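Mandelate racemase / muconate lactonizing enzyme, C-terminal domain protein (PDB 4JHM) is a protein of the enolase superfamily, pairing an antiparallel-sheet N-terminal domain with a TIM-barrel-like C-terminal domain, whose specific function is not established. Local coordinates at residues T162-C168 and I191-T197; C170-D175 and D196-Y201; V179-E183 and W212-W218; T304-A309 and L356-M360. All blocks are in the same frame, centred on the assembly; numbering follows the deposited sequence.

All four contacts lie in the barrel part of the chain. From the N terminus, strand 163-167 opens contact 1, which closes when strand 192-196 docks beside it after one helical crossover. Contact 2 opens at the start of helix 172-186 and contact 3 further along it; they close on the loop 196-201 and on 212-218, so the segments of contacts 1, 2 and 3 alternate and all three cross. Contacts 1 and 2 share D196 and T197, while 1 and 3 meet through R192, F193 and L195. Contact 4 comes later, in series, its centre about 24 Å from that of contact 1, and ties helix 304-316 to the loop before helix 362-368.

Contact 1. Residues T162-C168 and I191-T197; sequences TAIKLHC and IRFMLDT
Two neighbouring parallel strands of the barrel sheet, 163-167 and 192-196, pair here as the two strands of a beta-alpha-beta unit whose crossover is helix 172-186. Their short axes approach to 4.5 Å with N-to-C directions 23° apart, and the register runs A163-R192, I164-F193, K165-M194, L166-L195 (CA-CA 4.2 to 5.1 Å). Backbone bonds alternate between strands: R192 N to T162 O 3.2 Å, I164 N to R192 O 2.7 Å, M194 N to I164 O 2.8 Å, L166 N to M194 O 2.9 Å and D196 N to L166 O 3.2 Å.

One face carries I164, L166, F193 and L195, with I164 CB 4.1 Å from F193 CD1 and L166 CB 4.3 Å from L195 CD1; V179 and V182 of the crossover helix pack on this side. The other carries A163, K165, H167, R192, M194 and D196. There A163 CB lies 4.2 Å from SE of selenomethionine M194, K165 (t, t, p, t) carries NZ to salt bridges with E222 and E324, and R192 leads away to E219. H167 NE2 makes a weak, bent bond (126°) of 3.3 Å to D196 OD2, while its ND1 is held by T140 O and D196 OD1 accepts from A198 N. The first face is thus wholly apolar and packs on helices, whereas the second mixes apolar and polar groups, consistent with the barrel interior.

Contact 2. Residues C170-D175 and D196-Y201; sequences CVYDKD and DTAGFY
C170 forms the apolar centre, its SG 3.9 Å from A198 CB and its CB 4.1 Å from F200 CD2; SG also lies 3.7 Å from the backbone atom T197 C. C170 has positive phi (63/31) and chi1 m; its CA is 4.8 Å from that of T197. Next outward, the edge of the Y172 ring (chi1 t) meets the face of Y201 (chi1 m) in an offset edge-to-face pair, with centroids 5.9 Å apart and planes at 86°. M209 of helix 203-215 packs against both tyrosines. At the polar edge, Y201 OH donates to D175 OD2 at 2.5 Å, although crowding makes the hydroxyl's position less certain. D175 N bonds V171 O at 3.0 Å. At the end of strand 192-196, D196 OD1 accepts from A198 N at 2.7 Å, an Asx turn overlapping a type I' turn from T197 to F200, closed by F200 N to T197 O at 2.9 Å. Such packing of successive loops at the C-terminal ends of parallel strands is typical of a TIM-barrel-like domain.

Contact 3. Residues V179-E183 and W212-W218; sequences VEAVE and WMERHNW
W218 (chi1 m, chi2 37°) overlaps two valines of the facing helix, its CH2 3.8 Å from V179 CG2 and its CZ2 4.3 Å from V182 CG1. The contact joins two adjacent outer helices of the TIM-barrel-like domain, 172-186 and 203-215, at the C-terminal end of the latter. The nearest CA atoms are E183 and H216 at 7.8 Å, with V179 and M213 at 8.8 Å and E180 and W212 at 9.3 Å.

W212 (chi1 t, chi2 99°) reaches across the interhelical groove, where V179 lies over its face, and also meets E183, whose CB lies 3.9 Å from W212 CH2 near the ring plane. H216 is the first residue to leave helical phi/psi (-100/20), and its ND1 turns back to donate to W212 O at 3.1 Å. N217 follows with positive phi (54/31), and the chain is still tied to the helix by W218 N to M213 O at 3.0 Å. This reversal brings W218 between helix 172-186 and strand 192-196, where its ring meets F193. E183, chi1 t and chi2 p, directs its carboxylate between H216 and W218. OE2 of E183 approaches H216 CB to 3.5 Å, and W218 NE1 donates to E183 OE1 at 2.9 Å with an angle of 158°.

Contact 4. Residues T304-A309 and L356-M360; sequences TLTQAA and LGVEM
T304 begins the helix, and its OG1 lies 3.8 Å from CE of selenomethionine M360; that hydroxyl also has a weak bond to S336. L305 (chi1 -94°, between wells) turns its end toward the segment 356-360: CD2 is 3.7 Å from L356 CD1 and 4.0 Å from V358 CG1, while CD1 is 4.3 Å from M360 SE. A308, one turn after T304, has its CB directed toward the loop, 3.5 Å from V358 CG2 and 4.4 Å from L356 CB. A309 follows, with CA 4.2 Å from L356 CD2. The helix is regular, with A308 N to T304 O at 2.7 Å and A309 N to L305 O at 3.1 Å. Opposite, G357 has positive phi (63/31), after which V358 to M360 are extended. The nearest CA pairs are A308-L356 at 6.0 Å and L305-V358 at 6.7 Å. L305 and M360 also touch L51 of strand 50-58, so this buried apolar packing of helix against loop sits where the barrel meets the N-terminal sheet, the two-domain architecture of the enolase superfamily.

Contact 1. Residues T162-C168 and I191-T197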
# COMPACT_ATOMS: atom_id res chain seq x y z
N THR A 162 37.79 -4.99 -19.86
CA THR A 162 36.69 -5.93 -20.06
C THR A 162 35.34 -5.21 -20.16
O THR A 162 34.33 -5.83 -20.47
CB THR A 162 36.63 -6.90 -18.87
OG1 THR A 162 36.97 -6.19 -17.67
CG2 THR A 162 37.59 -8.05 -19.08
N ALA A 163 35.34 -3.92 -19.88
CA ALA A 163 34.11 -3.14 -19.83
C ALA A 163 34.41 -1.67 -20.03
O ALA A 163 35.46 -1.17 -19.63
CB ALA A 163 33.42 -3.36 -18.49
N ILE A 164 33.48 -0.97 -20.67
CA ILE A 164 33.64 0.45 -20.92
C ILE A 164 32.37 1.21 -20.56
O ILE A 164 31.28 0.90 -21.04
CB ILE A 164 33.95 0.71 -22.40
CG1 ILE A 164 35.26 0.00 -22.79
CG2 ILE A 164 34.04 2.20 -22.67
CD1 ILE A 164 35.64 0.18 -24.24
N LYS A 165 32.51 2.21 -19.69
CA LYS A 165 31.41 3.13 -19.41
C LYS A 165 31.64 4.41 -20.20
O LYS A 165 32.51 5.21 -19.86
CB LYS A 165 31.27 3.45 -17.92
CG LYS A 165 30.20 4.50 -17.66
CD LYS A 165 29.96 4.75 -16.18
CE LYS A 165 31.00 5.68 -15.58
NZ LYS A 165 30.88 5.78 -14.10
N LEU A 166 30.84 4.59 -21.24
CA LEU A 166 30.94 5.76 -22.08
C LEU A 166 30.38 6.97 -21.35
O LEU A 166 29.29 6.92 -20.82
CB LEU A 166 30.12 5.56 -23.35
CG LEU A 166 30.41 4.31 -24.18
CD1 LEU A 166 29.25 4.03 -25.12
CD2 LEU A 166 31.71 4.48 -24.94
N HIS A 167 31.14 8.06 -21.32
CA HIS A 167 30.54 9.35 -21.01
C HIS A 167 30.11 9.95 -22.34
O HIS A 167 30.83 9.83 -23.34
CB HIS A 167 31.50 10.27 -20.26
CG HIS A 167 31.57 9.98 -18.79
ND1 HIS A 167 32.67 9.41 -18.20
CD2 HIS A 167 30.66 10.16 -17.81
CE1 HIS A 167 32.45 9.26 -16.90
NE2 HIS A 167 31.23 9.71 -16.64
N CYS A 168 28.94 10.55 -22.36
CA CYS A 168 28.32 10.95 -23.61
C CYS A 168 27.90 12.42 -23.61
O CYS A 168 28.23 13.18 -22.69
CB CYS A 168 27.10 10.07 -23.88
SG CYS A 168 25.81 10.18 -22.62
N ILE A 191 32.70 -7.32 -24.92
CA ILE A 191 32.92 -6.14 -24.09
C ILE A 191 31.60 -5.67 -23.48
O ILE A 191 30.58 -5.63 -24.16
CB ILE A 191 33.51 -4.98 -24.91
CG1 ILE A 191 34.87 -5.37 -25.49
CG2 ILE A 191 33.65 -3.74 -24.05
CD1 ILE A 191 35.94 -5.60 -24.44
N ARG A 192 31.64 -5.32 -22.19
CA ARG A 192 30.47 -4.84 -21.47
C ARG A 192 30.41 -3.32 -21.54
O ARG A 192 31.38 -2.64 -21.19
CB ARG A 192 30.53 -5.28 -20.00
CG ARG A 192 30.59 -6.78 -19.78
CD ARG A 192 29.36 -7.48 -20.33
NE ARG A 192 28.13 -6.87 -19.85
CZ ARG A 192 26.93 -7.07 -20.39
NH1 ARG A 192 26.78 -7.87 -21.44
NH2 ARG A 192 25.87 -6.47 -19.88
N PHE A 193 29.28 -2.77 -21.98
CA PHE A 193 29.14 -1.32 -22.14
C PHE A 193 28.14 -0.70 -21.17
O PHE A 193 27.08 -1.28 -20.91
CB PHE A 193 28.73 -0.98 -23.58
CG PHE A 193 29.84 -1.12 -24.58
CD1 PHE A 193 30.74 -0.09 -24.78
CD2 PHE A 193 29.97 -2.27 -25.34
CE1 PHE A 193 31.76 -0.21 -25.71
CE2 PHE A 193 30.98 -2.39 -26.28
CZ PHE A 193 31.88 -1.36 -26.46
N MSE A 194 28.49 0.48 -20.66
CA MSE A 194 27.64 1.24 -19.76
C MSE A 194 27.53 2.65 -20.27
O MSE A 194 28.35 3.09 -21.07
CB MSE A 194 28.21 1.29 -18.34
CG MSE A 194 28.31 -0.08 -17.69
SE MSE A 194 30.13 -0.82 -17.90
CE MSE A 194 30.56 -1.09 -15.99
N LEU A 195 26.52 3.37 -19.80
CA LEU A 195 26.26 4.73 -20.25
C LEU A 195 25.93 5.63 -19.07
O LEU A 195 25.09 5.29 -18.25
CB LEU A 195 25.09 4.72 -21.23
CG LEU A 195 24.78 6.03 -21.95
CD1 LEU A 195 25.96 6.46 -22.81
CD2 LEU A 195 23.52 5.88 -22.79
N ASP A 196 26.61 6.78 -18.99
CA ASP A 196 26.32 7.78 -17.96
C ASP A 196 25.74 9.05 -18.59
O ASP A 196 26.43 9.75 -19.34
CB ASP A 196 27.59 8.12 -17.17
CG ASP A 196 27.36 9.16 -16.08
OD1 ASP A 196 26.25 9.73 -16.04
OD2 ASP A 196 28.27 9.42 -15.27
N THR A 197 24.47 9.34 -18.30
CA THR A 197 23.80 10.51 -18.87
C THR A 197 23.64 11.63 -17.83
O THR A 197 22.82 12.54 -18.00
CB THR A 197 22.42 10.15 -19.46
OG1 THR A 197 21.59 9.59 -18.44
CG2 THR A 197 22.57 9.14 -20.60

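Contact 2. Residues C170-D175 and D196-Y201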
# COMPACT_ATOMS: atom_id res chain seq x y z
N CYS A 170 24.97 13.52 -23.30
CA CYS A 170 23.86 13.73 -22.38
C CYS A 170 22.73 14.49 -23.07
O CYS A 170 22.00 15.25 -22.45
CB CYS A 170 24.34 14.47 -21.13
SG CYS A 170 25.63 13.57 -20.25
N VAL A 171 22.63 14.25 -24.38
CA VAL A 171 21.55 14.77 -25.20
C VAL A 171 21.00 13.58 -26.00
O VAL A 171 21.55 13.20 -27.03
CB VAL A 171 22.05 15.88 -26.15
CG1 VAL A 171 20.97 16.27 -27.15
CG2 VAL A 171 22.50 17.09 -25.34
N TYR A 172 19.92 12.99 -25.50
CA TYR A 172 19.32 11.80 -26.11
C TYR A 172 19.62 11.65 -27.61
O TYR A 172 20.10 10.60 -28.04
CB TYR A 172 17.81 11.81 -25.88
CG TYR A 172 17.11 10.59 -26.42
CD1 TYR A 172 17.42 9.33 -25.96
CD2 TYR A 172 16.12 10.71 -27.39
CE1 TYR A 172 16.79 8.21 -26.45
CE2 TYR A 172 15.48 9.59 -27.89
CZ TYR A 172 15.82 8.34 -27.42
OH TYR A 172 15.19 7.23 -27.92
N ASP A 173 19.35 12.68 -28.39
CA ASP A 173 19.50 12.60 -29.85
C ASP A 173 20.92 12.25 -30.29
O ASP A 173 21.11 11.31 -31.07
CB ASP A 173 19.05 13.90 -30.50
CG ASP A 173 17.60 14.22 -30.21
OD1 ASP A 173 16.73 13.43 -30.62
OD2 ASP A 173 17.35 15.25 -29.55
N LYS A 174 21.90 13.00 -29.80
CA LYS A 174 23.30 12.73 -30.12
C LYS A 174 23.77 11.42 -29.48
O LYS A 174 24.51 10.64 -30.10
CB LYS A 174 24.18 13.89 -29.67
CG LYS A 174 23.89 15.19 -30.41
CD LYS A 174 24.57 16.39 -29.77
CE LYS A 174 26.06 16.41 -30.08
NZ LYS A 174 26.74 17.58 -29.45
N ASP A 175 23.33 11.16 -28.26
CA ASP A 175 23.67 9.93 -27.56
C ASP A 175 23.16 8.69 -28.30
O ASP A 175 23.75 7.62 -28.22
CB ASP A 175 23.11 9.94 -26.15
CG ASP A 175 23.80 10.96 -25.26
OD1 ASP A 175 24.82 11.54 -25.69
OD2 ASP A 175 23.33 11.18 -24.13
N ASP A 196 26.61 6.78 -18.99
CA ASP A 196 26.32 7.78 -17.96
C ASP A 196 25.74 9.05 -18.59
O ASP A 196 26.43 9.75 -19.34
CB ASP A 196 27.59 8.12 -17.17
CG ASP A 196 27.36 9.16 -16.08
OD1 ASP A 196 26.25 9.73 -16.04
OD2 ASP A 196 28.27 9.42 -15.27
N THR A 197 24.47 9.34 -18.30
CA THR A 197 23.80 10.51 -18.87
C THR A 197 23.64 11.63 -17.83
O THR A 197 22.82 12.54 -18.00
CB THR A 197 22.42 10.15 -19.46
OG1 THR A 197 21.59 9.59 -18.44
CG2 THR A 197 22.57 9.14 -20.60
N ALA A 198 24.43 11.55 -16.76
CA ALA A 198 24.56 12.64 -15.79
C ALA A 198 23.24 13.32 -15.41
O ALA A 198 23.22 14.51 -15.12
CB ALA A 198 25.53 13.68 -16.32
N GLY A 199 22.15 12.56 -15.43
CA GLY A 199 20.87 13.06 -14.94
C GLY A 199 20.15 14.06 -15.83
O GLY A 199 19.13 14.60 -15.43
N PHE A 200 20.65 14.29 -17.04
CA PHE A 200 20.09 15.34 -17.88
C PHE A 200 18.98 14.92 -18.84
O PHE A 200 18.38 15.77 -19.49
CB PHE A 200 21.20 16.07 -18.64
CG PHE A 200 22.15 16.83 -17.74
CD1 PHE A 200 21.75 17.26 -16.48
CD2 PHE A 200 23.44 17.12 -18.17
CE1 PHE A 200 22.62 17.96 -15.66
CE2 PHE A 200 24.31 17.82 -17.35
CZ PHE A 200 23.90 18.24 -16.09
N TYR A 201 18.68 13.63 -18.94
CA TYR A 201 17.60 13.16 -19.81
C TYR A 201 16.22 13.48 -19.24
O TYR A 201 16.08 13.84 -18.07
CB TYR A 201 17.68 11.65 -20.02
CG TYR A 201 18.63 11.18 -21.10
CD1 TYR A 201 19.68 11.97 -21.54
CD2 TYR A 201 18.49 9.91 -21.65
CE1 TYR A 201 20.55 11.52 -22.51
CE2 TYR A 201 19.36 9.45 -22.61
CZ TYR A 201 20.39 10.26 -23.04
OH TYR A 201 21.25 9.79 -24.01

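Contact 3. Residues V179-E183 and W212-W218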
# COMPACT_ATOMS: atom_id res chain seq x y z
N VAL A 179 25.45 5.68 -29.25
CA VAL A 179 25.11 4.37 -28.71
C VAL A 179 24.88 3.30 -29.78
O VAL A 179 25.34 2.18 -29.64
CB VAL A 179 23.88 4.48 -27.78
CG1 VAL A 179 23.05 3.22 -27.83
CG2 VAL A 179 24.33 4.78 -26.36
N GLU A 180 24.17 3.65 -30.85
CA GLU A 180 23.81 2.68 -31.89
C GLU A 180 25.00 2.32 -32.78
O GLU A 180 25.17 1.16 -33.18
CB GLU A 180 22.65 3.20 -32.73
CG GLU A 180 21.34 3.30 -31.95
CD GLU A 180 20.14 3.62 -32.83
OE1 GLU A 180 20.26 4.49 -33.71
OE2 GLU A 180 19.07 3.00 -32.62
N ALA A 181 25.82 3.31 -33.10
CA ALA A 181 27.01 3.10 -33.92
C ALA A 181 28.03 2.22 -33.21
O ALA A 181 28.75 1.45 -33.85
CB ALA A 181 27.64 4.44 -34.28
N VAL A 182 28.09 2.33 -31.89
CA VAL A 182 28.99 1.51 -31.08
C VAL A 182 28.52 0.06 -31.03
O VAL A 182 29.33 -0.86 -31.10
CB VAL A 182 29.12 2.04 -29.64
CG1 VAL A 182 29.63 0.96 -28.71
CG2 VAL A 182 30.03 3.26 -29.60
N GLU A 183 27.22 -0.14 -30.89
CA GLU A 183 26.65 -1.48 -30.80
C GLU A 183 26.86 -2.23 -32.11
O GLU A 183 27.12 -3.43 -32.11
CB GLU A 183 25.16 -1.44 -30.45
CG GLU A 183 24.48 -2.81 -30.44
CD GLU A 183 24.98 -3.71 -29.32
OE1 GLU A 183 25.78 -3.25 -28.49
OE2 GLU A 183 24.55 -4.89 -29.27
N TRP A 212 16.11 0.28 -24.98
CA TRP A 212 17.07 -0.02 -26.03
C TRP A 212 18.31 -0.71 -25.46
O TRP A 212 18.79 -1.70 -26.01
CB TRP A 212 17.47 1.25 -26.77
CG TRP A 212 18.42 1.00 -27.90
CD1 TRP A 212 18.11 0.90 -29.22
CD2 TRP A 212 19.83 0.82 -27.80
NE1 TRP A 212 19.25 0.67 -29.95
CE2 TRP A 212 20.32 0.62 -29.10
CE3 TRP A 212 20.74 0.82 -26.73
CZ2 TRP A 212 21.67 0.41 -29.37
CZ3 TRP A 212 22.08 0.61 -26.99
CH2 TRP A 212 22.53 0.40 -28.30
N MSE A 213 18.84 -0.18 -24.36
CA MSE A 213 20.03 -0.75 -23.74
C MSE A 213 19.70 -2.13 -23.26
O MSE A 213 20.56 -3.02 -23.24
CB MSE A 213 20.52 0.12 -22.58
CG MSE A 213 21.27 1.34 -23.12
SE MSE A 213 21.68 2.62 -21.68
CE MSE A 213 22.78 1.45 -20.53
N GLU A 214 18.43 -2.33 -22.87
CA GLU A 214 17.94 -3.62 -22.38
C GLU A 214 17.90 -4.67 -23.49
O GLU A 214 18.20 -5.84 -23.24
CB GLU A 214 16.54 -3.45 -21.77
CG GLU A 214 15.95 -4.70 -21.13
CD GLU A 214 14.47 -4.55 -20.81
OE1 GLU A 214 13.74 -3.95 -21.62
OE2 GLU A 214 14.03 -5.05 -19.74
N ARG A 215 17.54 -4.27 -24.70
CA ARG A 215 17.48 -5.19 -25.84
C ARG A 215 18.87 -5.67 -26.23
O ARG A 215 19.04 -6.82 -26.63
CB ARG A 215 16.83 -4.53 -27.06
CG ARG A 215 15.32 -4.49 -27.03
CD ARG A 215 14.71 -4.34 -28.42
NE ARG A 215 13.28 -4.63 -28.38
CZ ARG A 215 12.74 -5.84 -28.56
NH1 ARG A 215 11.42 -5.99 -28.50
NH2 ARG A 215 13.51 -6.89 -28.81
N HIS A 216 19.84 -4.78 -26.13
CA HIS A 216 21.19 -5.09 -26.58
C HIS A 216 22.11 -5.45 -25.41
O HIS A 216 23.34 -5.40 -25.52
CB HIS A 216 21.74 -3.92 -27.41
CG HIS A 216 20.95 -3.65 -28.66
ND1 HIS A 216 19.86 -2.81 -28.69
CD2 HIS A 216 21.09 -4.13 -29.92
CE1 HIS A 216 19.37 -2.77 -29.92
NE2 HIS A 216 20.10 -3.56 -30.68
N ASN A 217 21.50 -5.84 -24.30
CA ASN A 217 22.21 -6.42 -23.16
C ASN A 217 23.37 -5.57 -22.61
O ASN A 217 24.34 -6.11 -22.09
CB ASN A 217 22.70 -7.83 -23.51
CG ASN A 217 21.58 -8.85 -23.51
OD1 ASN A 217 20.68 -8.81 -22.67
ND2 ASN A 217 21.63 -9.79 -24.45
N TRP A 218 23.26 -4.25 -22.71
CA TRP A 218 24.25 -3.37 -22.10
C TRP A 218 24.19 -3.52 -20.59
O TRP A 218 23.21 -4.03 -20.04
CB TRP A 218 24.03 -1.92 -22.49
CG TRP A 218 24.50 -1.62 -23.86
CD1 TRP A 218 24.43 -2.43 -24.95
CD2 TRP A 218 25.12 -0.40 -24.31
NE1 TRP A 218 24.96 -1.81 -26.05
CE2 TRP A 218 25.39 -0.56 -25.69
CE3 TRP A 218 25.47 0.80 -23.69
CZ2 TRP A 218 25.99 0.44 -26.44
CZ3 TRP A 218 26.06 1.78 -24.44
CH2 TRP A 218 26.32 1.60 -25.80

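Contact 4. Residues T304-A309 and L356-M360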
# COMPACT_ATOMS: atom_id res chain seq x y z
N THR A 304 44.62 9.07 -7.60
CA THR A 304 44.96 7.75 -7.05
C THR A 304 44.48 7.55 -5.61
O THR A 304 44.03 6.46 -5.24
CB THR A 304 46.47 7.45 -7.14
OG1 THR A 304 47.20 8.68 -7.09
CG2 THR A 304 46.79 6.74 -8.45
N LEU A 305 44.56 8.60 -4.79
CA LEU A 305 44.04 8.53 -3.43
C LEU A 305 42.54 8.27 -3.43
O LEU A 305 42.05 7.41 -2.69
CB LEU A 305 44.35 9.82 -2.67
CG LEU A 305 45.64 9.77 -1.85
CD1 LEU A 305 45.99 11.15 -1.33
CD2 LEU A 305 45.49 8.78 -0.71
N THR A 306 41.80 9.01 -4.24
CA THR A 306 40.38 8.76 -4.41
C THR A 306 40.17 7.34 -4.94
O THR A 306 39.26 6.63 -4.51
CB THR A 306 39.73 9.75 -5.39
OG1 THR A 306 39.57 11.03 -4.76
CG2 THR A 306 38.38 9.24 -5.85
N GLN A 307 41.02 6.93 -5.88
CA GLN A 307 40.92 5.61 -6.47
C GLN A 307 41.13 4.53 -5.42
O GLN A 307 40.36 3.58 -5.34
CB GLN A 307 41.95 5.44 -7.59
CG GLN A 307 41.75 6.38 -8.77
CD GLN A 307 42.83 6.23 -9.82
OE1 GLN A 307 43.27 5.12 -10.12
NE2 GLN A 307 43.25 7.35 -10.40
N ALA A 308 42.17 4.68 -4.61
CA ALA A 308 42.57 3.65 -3.65
C ALA A 308 41.54 3.48 -2.53
O ALA A 308 41.19 2.36 -2.17
CB ALA A 308 43.94 3.98 -3.06
N ALA A 309 41.07 4.60 -1.99
CA ALA A 309 40.11 4.60 -0.89
C ALA A 309 38.91 3.70 -1.20
O ALA A 309 38.50 2.90 -0.37
CB ALA A 309 39.63 6.01 -0.60
N LEU A 356 46.24 2.72 2.74
CA LEU A 356 45.75 2.84 1.37
C LEU A 356 46.81 2.33 0.40
O LEU A 356 46.52 2.11 -0.78
CB LEU A 356 45.40 4.29 1.05
CG LEU A 356 44.31 4.89 1.94
CD1 LEU A 356 43.92 6.29 1.47
CD2 LEU A 356 43.09 3.98 1.96
N GLY A 357 48.02 2.12 0.91
CA GLY A 357 49.13 1.71 0.07
C GLY A 357 49.45 2.77 -0.96
O GLY A 357 49.90 2.46 -2.06
N VAL A 358 49.20 4.03 -0.61
CA VAL A 358 49.47 5.13 -1.52
C VAL A 358 50.64 5.97 -1.00
O VAL A 358 50.59 6.51 0.10
CB VAL A 358 48.25 6.05 -1.69
CG1 VAL A 358 48.61 7.24 -2.58
CG2 VAL A 358 47.08 5.28 -2.29
N GLU A 359 51.68 6.06 -1.82
CA GLU A 359 52.84 6.87 -1.50
C GLU A 359 52.83 8.09 -2.42
O GLU A 359 52.60 7.97 -3.62
CB GLU A 359 54.12 6.04 -1.70
CG GLU A 359 55.29 6.48 -0.85
CD GLU A 359 56.32 5.37 -0.66
OE1 GLU A 359 56.05 4.22 -1.06
OE2 GLU A 359 57.41 5.66 -0.11
N MSE A 360 53.08 9.26 -1.85
CA MSE A 360 53.02 10.50 -2.61
C MSE A 360 54.37 11.13 -2.67
O MSE A 360 55.15 11.04 -1.71
CB MSE A 360 52.06 11.48 -1.95
CG MSE A 360 50.63 10.95 -1.93
SE MSE A 360 49.67 11.55 -3.54
CE MSE A 360 49.68 9.84 -4.50